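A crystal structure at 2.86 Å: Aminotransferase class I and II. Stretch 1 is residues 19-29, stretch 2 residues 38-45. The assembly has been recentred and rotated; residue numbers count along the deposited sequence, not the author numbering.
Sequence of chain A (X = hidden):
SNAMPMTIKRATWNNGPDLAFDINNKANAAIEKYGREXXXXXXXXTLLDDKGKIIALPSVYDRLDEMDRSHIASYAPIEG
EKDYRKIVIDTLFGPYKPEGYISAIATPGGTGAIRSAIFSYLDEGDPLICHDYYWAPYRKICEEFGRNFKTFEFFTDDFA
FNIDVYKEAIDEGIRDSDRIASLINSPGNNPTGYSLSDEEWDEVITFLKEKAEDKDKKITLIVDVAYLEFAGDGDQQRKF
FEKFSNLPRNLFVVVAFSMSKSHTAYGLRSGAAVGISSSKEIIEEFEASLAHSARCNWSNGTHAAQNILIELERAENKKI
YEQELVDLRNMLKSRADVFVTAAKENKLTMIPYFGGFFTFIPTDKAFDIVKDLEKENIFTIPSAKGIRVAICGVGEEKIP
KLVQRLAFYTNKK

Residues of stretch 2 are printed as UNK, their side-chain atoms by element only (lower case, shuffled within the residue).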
# COMPACT_ATOMS: atom_id res chain seq x y z
N LEU A 19 15.75 14.48 -6.40
CA LEU A 19 15.86 15.77 -7.07
C LEU A 19 14.63 16.68 -6.91
O LEU A 19 14.77 17.85 -6.56
CB LEU A 19 16.23 15.58 -8.55
CG LEU A 19 16.54 16.84 -9.38
CD1 LEU A 19 17.50 17.80 -8.67
CD2 LEU A 19 17.07 16.43 -10.74
N ALA A 20 13.44 16.14 -7.15
CA ALA A 20 12.20 16.89 -6.95
C ALA A 20 12.08 17.39 -5.51
O ALA A 20 11.78 18.56 -5.27
CB ALA A 20 11.00 16.03 -7.32
N PHE A 21 12.34 16.49 -4.56
CA PHE A 21 12.38 16.80 -3.13
C PHE A 21 13.21 18.05 -2.85
O PHE A 21 12.72 19.02 -2.25
CB PHE A 21 12.95 15.58 -2.39
CG PHE A 21 12.88 15.67 -0.90
CD1 PHE A 21 11.68 15.44 -0.23
CD2 PHE A 21 14.02 15.92 -0.16
CE1 PHE A 21 11.62 15.49 1.15
CE2 PHE A 21 13.97 15.98 1.23
CZ PHE A 21 12.76 15.76 1.88
N ASP A 22 14.46 18.03 -3.32
CA ASP A 22 15.42 19.12 -3.11
C ASP A 22 14.96 20.45 -3.72
O ASP A 22 14.96 21.48 -3.03
CB ASP A 22 16.79 18.74 -3.66
CG ASP A 22 17.44 17.61 -2.89
OD1 ASP A 22 16.96 17.27 -1.78
OD2 ASP A 22 18.44 17.06 -3.39
N ILE A 23 14.58 20.41 -5.00
CA ILE A 23 14.04 21.58 -5.70
C ILE A 23 12.89 22.15 -4.89
O ILE A 23 12.80 23.36 -4.69
CB ILE A 23 13.56 21.24 -7.13
CG1 ILE A 23 14.65 20.55 -7.98
CG2 ILE A 23 13.01 22.48 -7.84
CD1 ILE A 23 15.96 21.31 -8.15
N ASN A 24 12.03 21.27 -4.39
CA ASN A 24 10.87 21.67 -3.63
C ASN A 24 11.20 22.30 -2.27
O ASN A 24 10.54 23.25 -1.85
CB ASN A 24 9.92 20.50 -3.45
CG ASN A 24 8.54 20.94 -3.02
OD1 ASN A 24 7.83 21.60 -3.77
ND2 ASN A 24 8.17 20.58 -1.80
N ASN A 25 12.20 21.75 -1.59
CA ASN A 25 12.72 22.36 -0.37
C ASN A 25 13.24 23.77 -0.67
O ASN A 25 12.87 24.73 0.02
CB ASN A 25 13.83 21.51 0.25
CG ASN A 25 13.30 20.31 1.03
OD1 ASN A 25 12.20 20.34 1.60
ND2 ASN A 25 14.10 19.24 1.07
N LYS A 26 14.06 23.90 -1.71
CA LYS A 26 14.60 25.19 -2.13
C LYS A 26 13.51 26.25 -2.34
O LYS A 26 13.67 27.40 -1.91
CB LYS A 26 15.44 25.05 -3.40
CG LYS A 26 16.82 24.47 -3.18
CD LYS A 26 17.61 24.54 -4.47
CE LYS A 26 18.70 23.48 -4.54
NZ LYS A 26 19.39 23.51 -5.85
N ALA A 27 12.41 25.86 -2.98
CA ALA A 27 11.29 26.75 -3.23
C ALA A 27 10.66 27.24 -1.93
O ALA A 27 10.38 28.44 -1.78
CB ALA A 27 10.25 26.06 -4.09
N ASN A 28 10.46 26.33 -0.99
CA ASN A 28 9.87 26.68 0.30
C ASN A 28 10.78 27.60 1.12
O ASN A 28 10.29 28.52 1.78
CB ASN A 28 9.53 25.42 1.11
CG ASN A 28 8.43 24.59 0.47
OD1 ASN A 28 7.79 25.01 -0.50
ND2 ASN A 28 8.22 23.40 1.01
N ALA A 29 12.08 27.33 1.07
CA ALA A 29 13.07 28.17 1.74
C ALA A 29 13.10 29.57 1.12
O ALA A 29 13.31 30.57 1.82
CB ALA A 29 14.44 27.52 1.69
N UNK A 38 7.12 36.82 -4.63
CA UNK A 38 8.45 36.88 -5.20
C UNK A 38 8.87 35.58 -5.90
O UNK A 38 9.75 35.58 -6.75
c UNK A 38 9.46 37.27 -4.13
N UNK A 39 8.21 34.48 -5.54
CA UNK A 39 8.63 33.15 -5.98
C UNK A 39 7.62 32.50 -6.95
O UNK A 39 6.41 32.71 -6.81
c UNK A 39 9.53 32.93 -3.63
c UNK A 39 9.66 30.98 -5.20
c UNK A 39 8.85 32.20 -4.78
N UNK A 40 8.13 31.74 -7.91
CA UNK A 40 7.29 30.97 -8.82
C UNK A 40 7.57 29.47 -8.63
O UNK A 40 8.49 28.91 -9.23
c UNK A 40 7.47 31.43 -10.29
c UNK A 40 7.41 33.55 -11.74
c UNK A 40 6.99 32.88 -10.45
c UNK A 40 6.70 30.53 -11.25
N UNK A 41 6.77 28.84 -7.77
CA UNK A 41 6.95 27.44 -7.41
C UNK A 41 6.23 26.49 -8.37
O UNK A 41 5.06 26.15 -8.16
n UNK A 41 6.33 25.54 -4.24
c UNK A 41 6.48 27.21 -5.97
o UNK A 41 7.46 25.00 -6.10
c UNK A 41 6.80 25.82 -5.44
N UNK A 42 6.94 26.06 -9.41
CA UNK A 42 6.36 25.25 -10.47
C UNK A 42 7.00 23.86 -10.53
O UNK A 42 7.33 23.36 -11.61
c UNK A 42 6.51 25.98 -11.79
N UNK A 43 7.15 23.24 -9.36
CA UNK A 43 7.94 22.02 -9.22
C UNK A 43 7.12 20.73 -9.20
O UNK A 43 7.33 19.85 -10.04
c UNK A 43 8.82 22.11 -7.98
N UNK A 44 6.19 20.62 -8.25
CA UNK A 44 5.49 19.35 -8.00
C UNK A 44 4.03 19.32 -8.46
O UNK A 44 3.36 20.35 -8.52
c UNK A 44 6.79 18.31 -4.44
c UNK A 44 7.83 17.81 -6.66
c UNK A 44 6.96 18.78 -5.88
c UNK A 44 5.58 18.96 -6.53
N UNK A 45 3.56 18.12 -8.78
CA UNK A 45 2.22 17.90 -9.30
C UNK A 45 1.12 17.85 -8.25
O UNK A 45 0.55 16.80 -7.97

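Position 38 carries a single side-chain carbon and lies out of reach of the helix formed by stretch 1. One carbon and nothing beyond it means alanine, Ala38.

Position 39 has three carbons, the first carrying the other two. The group points toward the helix, and one of its outer carbons comes to 4.3 Å from the backbone O of Ala27, a loose approach near the far end of the contact. That fork directly at CB, with no further atoms, is valine, Val39, and the approaching atom is CG1.

Position 40 has four carbons, forked at the first, with one arm two carbons long. It points away from the helix, makes no contact with it and is buried, as expected where successive residues of a strand alternate. This is isoleucine, Ile40.

Position 41 turns back toward the helix. It has two carbons in line, the second bearing one oxygen and one nitrogen. The oxygen sits 3.6 Å from CB of Ala27, while the nitrogen stays 4.0 Å from OD1 of Asn28, so no hydrogen bond forms there. A short amide is asparagine, Asn41.

Position 42 holds one carbon and is out of reach of stretch 1, buried elsewhere in the structure. It is alanine, Ala42.

Position 43 again has one carbon, now directed at the helix, 4.2 Å from CG2 of Ile23. It too is alanine. Ala43 leaves its CA only 6.3 Å from the CA of Asn24.

Position 44 has four carbons forked at the second. One terminal carbon lies 3.7 Å from CB of Ala20 and the other 3.5 Å from CG of Asn24, so the two methyls meet residues one helical turn apart. This is leucine, Leu44, with chi1 m and chi2 t; CD2 faces Ala20 and CD1 Asn24.

Position 45 has no side-chain atom at all and no contact with the helix, so it is glycine, Gly45.

The helix presents Ala20, Ile23, Asn24 and Ala27, which recur on one face with steps of three, one and three. Larger side chains of stretch 2 lie against its alanines: Leu44 at Ala20 and Asn41 at Ala27. The backbones come close at the second, where the CA atoms of Ala27 and Asn41 are 6.1 Å apart. No hydrogen bond crosses the contact, even though asparagines face each other; OD1 of Asn24 and OD1 of Asn41 are 4.1 Å apart. Within the helix, bonds such as Asn24 N to Ala20 O at 2.9 Å hold the backbone; across the contact, mostly side-chain packing covers 327 Å², both sides summed.

Stretch 2, residues 38-45: AVINAALG
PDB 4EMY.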